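Local coordinates for protein STU0660 (PDB 3ZTH) that probably binds DNA as a large Csn2-type CRISPR-associated protein involved in bacterial immunity, and carries bound magnesium ions, at residues I20-G25 against E248-F253; V254-D259 against T295-L300; H263-E268 against Q323-S328. All coordinates share one frame; numbering follows the deposited sequence.

Contact 1 of 3, residues I20-G25 against E248-F253; sequences ITQIVG and EENSRF
Strand 20-24 is an inner strand of the mixed sheet of this P-loop NTPase-like fold, and residues 248-253 form the turn that delivers the chain to its parallel neighbour, strand 254-257. The pairing begins at Gln22 N, which donates to Phe253 O at 3.1 Å with an N-H...O angle of 163°; the donor stands above the carbonyl plane. The CG2 methyl of Thr21, anti to its backbone N, packs against the same oxygen at 3.4 Å. A water bridges the two segments: it donates to Ile20 O at 2.9 Å and to Asn250 O at 2.8 Å, and accepts from Gln22 NE2 at 3.1 Å. Asn250 O also takes the amide of Phe253, so it has two donors. Gln22 NE2 and Asn250 ND2 are 3.5 Å apart without bonding, because both are donors; each turns to Lys245 O, the asparagine only weakly. The amide planes lie 50° apart. Phe253 CB lies 3.7 Å from Ile20 O, and the ring leads away from the strand. Ile20 packs on helix 212-228, while the backbone of Thr21 and Ile23 is hydrogen-bonded to strand 232-237.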
loop_
_atom_site.group_PDB
_atom_site.type_symbol
_atom_site.label_atom_id
_atom_site.label_comp_id
_atom_site.label_asym_id
_atom_site.label_seq_id
_atom_site.Cartn_x
_atom_site.Cartn_y
_atom_site.Cartn_z
ATOM N N ILE A 20 22.374 37.816 1.741
ATOM C CA ILE A 20 23.325 36.751 1.992
ATOM C C ILE A 20 23.642 36.730 3.484
ATOM O O ILE A 20 24.348 37.594 4.005
ATOM C CB ILE A 20 24.616 36.930 1.155
ATOM C CG1 ILE A 20 24.283 36.774 -0.332
ATOM C CG2 ILE A 20 25.647 35.873 1.534
ATOM C CD1 ILE A 20 25.484 36.840 -1.241
ATOM N N THR A 21 23.082 35.741 4.166
ATOM C CA THR A 21 23.268 35.565 5.602
ATOM C C THR A 21 24.267 34.439 5.895
ATOM O O THR A 21 24.215 33.374 5.271
ATOM C CB THR A 21 21.924 35.205 6.274
ATOM O OG1 THR A 21 20.962 36.221 5.982
ATOM C CG2 THR A 21 22.088 35.078 7.794
ATOM N N GLN A 22 25.165 34.674 6.848
ATOM C CA GLN A 22 26.163 33.672 7.230
ATOM C C GLN A 22 26.137 33.399 8.733
ATOM O O GLN A 22 26.258 34.310 9.553
ATOM C CB GLN A 22 27.564 34.123 6.812
ATOM C CG GLN A 22 27.723 34.335 5.305
ATOM C CD GLN A 22 29.095 34.867 4.929
ATOM O OE1 GLN A 22 30.056 34.108 4.766
ATOM N NE2 GLN A 22 29.195 36.184 4.804
ATOM N N ILE A 23 25.962 32.134 9.088
ATOM C CA ILE A 23 25.910 31.728 10.481
ATOM C C ILE A 23 27.202 30.997 10.786
ATOM O O ILE A 23 27.506 29.970 10.185
ATOM C CB ILE A 23 24.685 30.821 10.744
ATOM C CG1 ILE A 23 23.408 31.649 10.599
ATOM C CG2 ILE A 23 24.751 30.220 12.149
ATOM C CD1 ILE A 23 22.147 30.846 10.682
ATOM N N VAL A 24 27.960 31.545 11.727
ATOM C CA VAL A 24 29.256 30.998 12.108
ATOM C C VAL A 24 29.342 30.897 13.630
ATOM O O VAL A 24 28.422 31.311 14.330
ATOM C CB VAL A 24 30.365 31.929 11.582
ATOM C CG1 VAL A 24 31.683 31.528 12.140
ATOM C CG2 VAL A 24 30.418 31.875 10.061
ATOM N N GLY A 25 30.435 30.355 14.153
ATOM C CA GLY A 25 30.550 30.254 15.595
ATOM C C GLY A 25 31.070 28.911 16.064
ATOM O O GLY A 25 31.069 27.937 15.313
ATOM N N GLU A 248 31.139 45.226 3.077
ATOM C CA GLU A 248 30.239 46.245 3.613
ATOM C C GLU A 248 28.759 45.877 3.564
ATOM O O GLU A 248 28.005 46.206 4.477
ATOM C CB GLU A 248 30.436 47.588 2.890
ATOM C CG GLU A 248 31.422 48.540 3.571
ATOM C CD GLU A 248 31.045 48.874 5.026
ATOM O OE1 GLU A 248 30.074 48.287 5.567
ATOM O OE2 GLU A 248 31.734 49.726 5.634
ATOM N N GLU A 249 28.348 45.189 2.509
ATOM C CA GLU A 249 26.954 44.819 2.348
ATOM C C GLU A 249 26.434 43.710 3.249
ATOM O O GLU A 249 25.375 43.860 3.853
ATOM C CB GLU A 249 26.687 44.440 0.890
ATOM C CG GLU A 249 27.095 45.524 -0.084
ATOM C CD GLU A 249 26.612 46.899 0.357
ATOM O OE1 GLU A 249 25.379 47.086 0.488
ATOM O OE2 GLU A 249 27.468 47.790 0.581
ATOM N N ASN A 250 27.171 42.606 3.343
ATOM C CA ASN A 250 26.738 41.459 4.136
ATOM C C ASN A 250 27.207 41.420 5.588
ATOM O O ASN A 250 26.771 40.574 6.359
ATOM C CB ASN A 250 27.172 40.161 3.447
ATOM C CG ASN A 250 28.692 39.958 3.461
ATOM O OD1 ASN A 250 29.430 40.642 4.177
ATOM N ND2 ASN A 250 29.160 38.999 2.672
ATOM N N SER A 251 28.092 42.332 5.955
ATOM C CA SER A 251 28.638 42.383 7.312
ATOM C C SER A 251 27.644 42.178 8.469
ATOM O O SER A 251 27.859 41.344 9.351
ATOM C CB SER A 251 29.362 43.712 7.506
ATOM O OG SER A 251 30.121 43.688 8.695
ATOM N N ARG A 252 26.566 42.955 8.471
ATOM C CA ARG A 252 25.556 42.885 9.517
ATOM C C ARG A 252 24.796 41.561 9.562
ATOM O O ARG A 252 24.158 41.235 10.561
ATOM C CB ARG A 252 24.569 44.045 9.350
ATOM C CG ARG A 252 25.157 45.402 9.735
ATOM C CD ARG A 252 24.162 46.552 9.546
ATOM N NE ARG A 252 23.853 46.789 8.135
ATOM C CZ ARG A 252 22.675 46.543 7.564
ATOM N NH1 ARG A 252 21.673 46.047 8.285
ATOM N NH2 ARG A 252 22.503 46.787 6.267
ATOM N N PHE A 253 24.873 40.786 8.488
ATOM C CA PHE A 253 24.165 39.523 8.445
ATOM C C PHE A 253 25.036 38.320 8.772
ATOM O O PHE A 253 24.650 37.167 8.544
ATOM C CB PHE A 253 23.480 39.394 7.091
ATOM C CG PHE A 253 22.670 40.602 6.747
ATOM C CD1 PHE A 253 21.634 41.014 7.590
ATOM C CD2 PHE A 253 23.001 41.395 5.652
ATOM C CE1 PHE A 253 20.948 42.201 7.352
ATOM C CE2 PHE A 253 22.319 42.588 5.403
ATOM C CZ PHE A 253 21.294 42.993 6.252
HETATM O O HOH W 1 26.768 37.853 5.635
#

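Contact 2 of 3, residues V254-D259 against T295-L300; sequences VNILSD and TVTPYL
Ile256, on strand 254-257 of the P-loop NTPase-like sheet, points into the 3-10 turn that follows helix 286-296. Its CD1 lies 3.6 Å from Leu300 CD1, and the two side chains cross obliquely. Ile256 also meets Thr297, at about a right angle: Thr297 CG2 is 3.8 Å from Ile256 CG1, and similarly close to CD1. With chi1 at -49°, CG1 of Ile256 lies anti to the carbonyl carbon and CG2 anti to the backbone N, so one branch meets methyl groups while CG2 rests against the carbonyl oxygens of Thr297 and Leu300. Beyond the end of the strand, Ser258 OG pairs with Leu300 O at 3.1 Å. Ser258 OG is also hydrogen-bonded to Thr302 OG1 and to Gln26 N.

The turn is set by its own backbone bonds, Tyr299 N to Val296 O at 2.7 Å and Leu300 N to Thr297 O at 3.1 Å. Pro298 O accepts from Gln26 NE2, and since Gln26 and Asp240 are the protein residues of the magnesium site, Pro298 belongs to the second shell, its side chain about 7 Å from the ion, while the Tyr299 side chain packs on both metal-site residues. Thr297 OG1 bonds back to Leu293 O in the helix, consistent with a fixed rotation that leaves CG2 facing Val254 CG1, tip to tip, at 4.0 Å.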
loop_
_atom_site.group_PDB
_atom_site.type_symbol
_atom_site.label_atom_id
_atom_site.label_comp_id
_atom_site.label_asym_id
_atom_site.label_seq_id
_atom_site.Cartn_x
_atom_site.Cartn_y
_atom_site.Cartn_z
ATOM N N VAL A 254 26.217 38.601 9.311
ATOM C CA VAL A 254 27.124 37.554 9.738
ATOM C C VAL A 254 26.744 37.348 11.191
ATOM O O VAL A 254 26.976 38.213 12.028
ATOM C CB VAL A 254 28.583 37.995 9.660
ATOM C CG1 VAL A 254 29.464 36.970 10.336
ATOM C CG2 VAL A 254 28.995 38.165 8.210
ATOM N N ASN A 255 26.127 36.212 11.480
ATOM C CA ASN A 255 25.699 35.906 12.834
ATOM C C ASN A 255 26.669 34.959 13.536
ATOM O O ASN A 255 26.940 33.855 13.053
ATOM C CB ASN A 255 24.291 35.303 12.795
ATOM C CG ASN A 255 23.230 36.323 12.383
ATOM O OD1 ASN A 255 22.735 37.097 13.210
ATOM N ND2 ASN A 255 22.897 36.341 11.101
ATOM N N ILE A 256 27.193 35.402 14.673
ATOM C CA ILE A 256 28.133 34.601 15.442
ATOM C C ILE A 256 27.370 33.856 16.525
ATOM O O ILE A 256 26.744 34.478 17.381
ATOM C CB ILE A 256 29.188 35.486 16.133
ATOM C CG1 ILE A 256 29.780 36.475 15.130
ATOM C CG2 ILE A 256 30.289 34.617 16.740
ATOM C CD1 ILE A 256 30.705 37.494 15.760
ATOM N N LEU A 257 27.416 32.531 16.479
ATOM C CA LEU A 257 26.746 31.699 17.468
ATOM C C LEU A 257 27.778 30.935 18.298
ATOM O O LEU A 257 28.211 29.846 17.908
ATOM C CB LEU A 257 25.805 30.709 16.774
ATOM C CG LEU A 257 24.319 31.094 16.768
ATOM C CD1 LEU A 257 24.154 32.466 16.132
ATOM C CD2 LEU A 257 23.487 30.042 16.023
ATOM N N SER A 258 28.180 31.500 19.435
ATOM C CA SER A 258 29.168 30.843 20.297
ATOM C C SER A 258 28.680 30.771 21.736
ATOM O O SER A 258 27.570 30.308 21.988
ATOM C CB SER A 258 30.518 31.574 20.248
ATOM O OG SER A 258 31.213 31.340 19.028
ATOM N N ASP A 259 29.506 31.202 22.686
ATOM C CA ASP A 259 29.074 31.181 24.080
ATOM C C ASP A 259 27.977 32.228 24.226
ATOM O O ASP A 259 27.285 32.296 25.239
ATOM C CB ASP A 259 30.230 31.495 25.032
ATOM C CG ASP A 259 31.305 30.435 25.010
ATOM O OD1 ASP A 259 30.981 29.248 24.805
ATOM O OD2 ASP A 259 32.483 30.783 25.214
ATOM N N THR A 295 39.045 36.082 9.430
ATOM C CA THR A 295 39.761 35.005 10.093
ATOM C C THR A 295 39.265 34.721 11.507
ATOM O O THR A 295 39.035 33.577 11.880
ATOM C CB THR A 295 41.258 35.349 10.207
ATOM O OG1 THR A 295 41.828 35.432 8.896
ATOM C CG2 THR A 295 41.993 34.303 11.045
ATOM N N VAL A 296 39.100 35.786 12.280
ATOM C CA VAL A 296 38.717 35.696 13.681
ATOM C C VAL A 296 37.245 35.598 14.053
ATOM O O VAL A 296 36.906 34.989 15.074
ATOM C CB VAL A 296 39.323 36.885 14.463
ATOM C CG1 VAL A 296 38.854 36.851 15.889
ATOM C CG2 VAL A 296 40.830 36.828 14.414
ATOM N N THR A 297 36.369 36.192 13.253
ATOM C CA THR A 297 34.946 36.165 13.574
ATOM C C THR A 297 34.391 34.825 14.072
ATOM O O THR A 297 33.645 34.783 15.046
ATOM C CB THR A 297 34.103 36.639 12.389
ATOM O OG1 THR A 297 34.360 38.031 12.158
ATOM C CG2 THR A 297 32.636 36.452 12.679
ATOM N N PRO A 298 34.742 33.713 13.408
ATOM C CA PRO A 298 34.229 32.415 13.861
ATOM C C PRO A 298 34.609 32.068 15.309
ATOM O O PRO A 298 33.962 31.229 15.943
ATOM C CB PRO A 298 34.841 31.439 12.856
ATOM C CG PRO A 298 34.956 32.272 11.623
ATOM C CD PRO A 298 35.495 33.570 12.150
ATOM N N TYR A 299 35.648 32.712 15.831
ATOM C CA TYR A 299 36.099 32.432 17.192
ATOM C C TYR A 299 35.701 33.461 18.240
ATOM O O TYR A 299 36.129 33.367 19.380
ATOM C CB TYR A 299 37.619 32.272 17.211
ATOM C CG TYR A 299 38.096 31.138 16.352
ATOM C CD1 TYR A 299 37.905 29.812 16.745
ATOM C CD2 TYR A 299 38.692 31.383 15.113
ATOM C CE1 TYR A 299 38.294 28.750 15.919
ATOM C CE2 TYR A 299 39.084 30.333 14.279
ATOM C CZ TYR A 299 38.882 29.022 14.687
ATOM O OH TYR A 299 39.257 27.994 13.858
ATOM N N LEU A 300 34.883 34.437 17.869
ATOM C CA LEU A 300 34.473 35.465 18.815
ATOM C C LEU A 300 33.456 34.938 19.812
ATOM O O LEU A 300 32.774 33.955 19.546
ATOM C CB LEU A 300 33.885 36.657 18.057
ATOM C CG LEU A 300 34.875 37.288 17.073
ATOM C CD1 LEU A 300 34.195 38.357 16.242
ATOM C CD2 LEU A 300 36.050 37.872 17.858
#

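Contact 3 of 3, residues H263-E268 against Q323-S328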
loop_
_atom_site.group_PDB
_atom_site.type_symbol
_atom_site.label_atom_id
_atom_site.label_comp_id
_atom_site.label_asym_id
_atom_site.label_seq_id
_atom_site.Cartn_x
_atom_site.Cartn_y
_atom_site.Cartn_z
ATOM N N HIS A 263 25.483 39.592 16.098
ATOM C CA HIS A 263 25.755 39.684 14.673
ATOM C C HIS A 263 26.743 40.834 14.531
ATOM O O HIS A 263 26.784 41.721 15.387
ATOM C CB HIS A 263 24.476 39.919 13.862
ATOM C CG HIS A 263 23.729 41.160 14.225
ATOM N ND1 HIS A 263 24.235 42.424 14.011
ATOM C CD2 HIS A 263 22.487 41.334 14.737
ATOM C CE1 HIS A 263 23.334 43.324 14.369
ATOM N NE2 HIS A 263 22.265 42.688 14.812
ATOM N N LEU A 264 27.579 40.799 13.496
ATOM C CA LEU A 264 28.562 41.859 13.295
ATOM C C LEU A 264 27.885 43.184 12.972
ATOM O O LEU A 264 26.690 43.230 12.641
ATOM C CB LEU A 264 29.533 41.505 12.160
ATOM C CG LEU A 264 30.515 40.344 12.369
ATOM C CD1 LEU A 264 31.378 40.173 11.131
ATOM C CD2 LEU A 264 31.380 40.611 13.585
ATOM N N TYR A 265 28.662 44.256 13.087
ATOM C CA TYR A 265 28.193 45.609 12.794
ATOM C C TYR A 265 28.711 45.932 11.392
ATOM O O TYR A 265 29.216 45.050 10.696
ATOM C CB TYR A 265 28.801 46.618 13.776
ATOM C CG TYR A 265 28.514 46.376 15.244
ATOM C CD1 TYR A 265 27.216 46.478 15.761
ATOM C CD2 TYR A 265 29.556 46.108 16.131
ATOM C CE1 TYR A 265 26.968 46.328 17.129
ATOM C CE2 TYR A 265 29.324 45.954 17.500
ATOM C CZ TYR A 265 28.032 46.069 17.992
ATOM O OH TYR A 265 27.828 45.953 19.353
ATOM N N ASP A 266 28.581 47.188 10.976
ATOM C CA ASP A 266 29.097 47.591 9.672
ATOM C C ASP A 266 30.613 47.555 9.801
ATOM O O ASP A 266 31.154 47.809 10.882
ATOM C CB ASP A 266 28.646 49.007 9.309
ATOM C CG ASP A 266 27.160 49.091 9.023
ATOM O OD1 ASP A 266 26.690 48.441 8.062
ATOM O OD2 ASP A 266 26.457 49.811 9.766
ATOM N N VAL A 267 31.287 47.231 8.702
ATOM C CA VAL A 267 32.743 47.140 8.672
ATOM C C VAL A 267 33.457 48.456 9.000
ATOM O O VAL A 267 34.390 48.479 9.801
ATOM C CB VAL A 267 33.222 46.641 7.291
ATOM C CG1 VAL A 267 34.720 46.383 7.312
ATOM C CG2 VAL A 267 32.458 45.379 6.915
ATOM N N GLU A 268 33.029 49.551 8.382
ATOM C CA GLU A 268 33.662 50.835 8.657
ATOM C C GLU A 268 33.491 51.200 10.135
ATOM O O GLU A 268 34.401 51.729 10.775
ATOM C CB GLU A 268 33.064 51.934 7.772
ATOM C CG GLU A 268 33.761 53.288 7.911
ATOM C CD GLU A 268 35.277 53.200 7.726
ATOM O OE1 GLU A 268 35.739 52.372 6.902
ATOM O OE2 GLU A 268 36.007 53.967 8.397
ATOM N N GLN A 323 36.214 42.487 23.134
ATOM C CA GLN A 323 35.953 43.577 24.058
ATOM C C GLN A 323 34.774 44.441 23.596
ATOM O O GLN A 323 33.963 44.870 24.416
ATOM C CB GLN A 323 37.210 44.437 24.222
ATOM C CG GLN A 323 37.049 45.523 25.261
ATOM C CD GLN A 323 38.352 46.203 25.629
ATOM O OE1 GLN A 323 38.362 47.135 26.438
ATOM N NE2 GLN A 323 39.459 45.743 25.047
ATOM N N LEU A 324 34.673 44.686 22.288
ATOM C CA LEU A 324 33.582 45.494 21.740
ATOM C C LEU A 324 32.229 44.846 21.975
ATOM O O LEU A 324 31.191 45.502 21.890
ATOM C CB LEU A 324 33.764 45.720 20.240
ATOM C CG LEU A 324 34.976 46.543 19.807
ATOM C CD1 LEU A 324 34.790 46.911 18.353
ATOM C CD2 LEU A 324 35.118 47.815 20.645
ATOM N N PHE A 325 32.243 43.550 22.250
ATOM C CA PHE A 325 31.016 42.818 22.518
ATOM C C PHE A 325 30.946 42.535 24.012
ATOM O O PHE A 325 30.083 41.808 24.485
ATOM C CB PHE A 325 30.992 41.513 21.722
ATOM C CG PHE A 325 30.700 41.706 20.259
ATOM C CD1 PHE A 325 29.427 42.063 19.834
ATOM C CD2 PHE A 325 31.699 41.546 19.308
ATOM C CE1 PHE A 325 29.154 42.257 18.484
ATOM C CE2 PHE A 325 31.434 41.738 17.960
ATOM C CZ PHE A 325 30.160 42.093 17.545
ATOM N N HIS A 326 31.868 43.130 24.750
ATOM C CA HIS A 326 31.914 42.951 26.184
ATOM C C HIS A 326 32.128 41.490 26.558
ATOM O O HIS A 326 31.681 41.041 27.613
ATOM C CB HIS A 326 30.624 43.473 26.816
ATOM C CG HIS A 326 30.386 44.928 26.573
ATOM N ND1 HIS A 326 31.279 45.902 26.966
ATOM C CD2 HIS A 326 29.366 45.577 25.961
ATOM C CE1 HIS A 326 30.820 47.088 26.606
ATOM N NE2 HIS A 326 29.662 46.919 25.994
ATOM N N PHE A 327 32.796 40.740 25.688
ATOM C CA PHE A 327 33.083 39.347 25.990
ATOM C C PHE A 327 34.494 39.347 26.565
ATOM O O PHE A 327 35.403 39.959 25.993
ATOM C CB PHE A 327 33.022 38.487 24.733
ATOM C CG PHE A 327 32.919 37.018 25.020
ATOM C CD1 PHE A 327 31.726 36.470 25.472
ATOM C CD2 PHE A 327 34.022 36.184 24.870
ATOM C CE1 PHE A 327 31.636 35.115 25.769
ATOM C CE2 PHE A 327 33.936 34.827 25.166
ATOM C CZ PHE A 327 32.748 34.295 25.613
ATOM N N SER A 328 34.675 38.651 27.684
ATOM C CA SER A 328 35.956 38.603 28.392
ATOM C C SER A 328 37.118 37.759 27.851
ATOM O O SER A 328 38.272 38.006 28.207
ATOM C CB SER A 328 35.707 38.188 29.843
ATOM O OG SER A 328 35.212 36.854 29.905
#
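The two backbones stay well apart, with CA of Leu264 and CA of Phe325 9.6 Å from each other, so side chains must bridge the gap. On one side is the Schellman motif that ends helix 312-324: His326, at positive phi (61°), is its C-prime residue, with His326 N bonded to Gln323 O at 2.7 Å and Phe327 N bonded to Asn322 O. On the other side, the chain leaves edge strand 261-263 of the sheet and runs into helix 267-277.

Phe325, just before the C-prime residue, reaches across to Tyr265, the two side chains meeting tip to tip. Their planes are nearly parallel, only 7° apart, but with centroids 5.3 Å apart the rings are slid so far that they barely overlap. Touching is limited to the outer rims, Tyr265 CE2 lying 3.8 Å from Phe325 CE1, with the tyrosine CZ and OH also close to that carbon. His263 O lies at the edge of the phenylalanine ring, near its plane, 3.9 Å from CE1. Leu264 CD2 adds a looser apolar contact with Phe325 CZ at 4.4 Å. The tyrosine is held in turn by an edge-to-face pairing with Phe269 of helix 267-277. The bend after the strand is braced by His263, whose ND1 donates to Leu264 O at 2.9 Å and 168°, with that oxygen close to the imidazole plane.

Overall arrangement
From the N terminus, strand 20-24 comes first, and contact 1 closes a loop of 222 residues when 248-253 returns to it. Contact 1 is complete before the others open, in series with both. Contact 2 opens at 254-259 and contact 3 at 263-268; contact 2 closes at 295-300 and contact 3 only at 323-328, so these two cross. Strand 254-257 joins contacts 1 and 2, since Gln22 O meets Asn255 N and Val24 O meets Leu257 N. Val254 O to Leu264 N links contacts 2 and 3, Ser251 OG to Tyr265 O contacts 1 and 3. Contact 1 seats the 248-253 loop on strand 20-24; contacts 2 and 3 join the sheet to turns after helices 286-296 and 312-324.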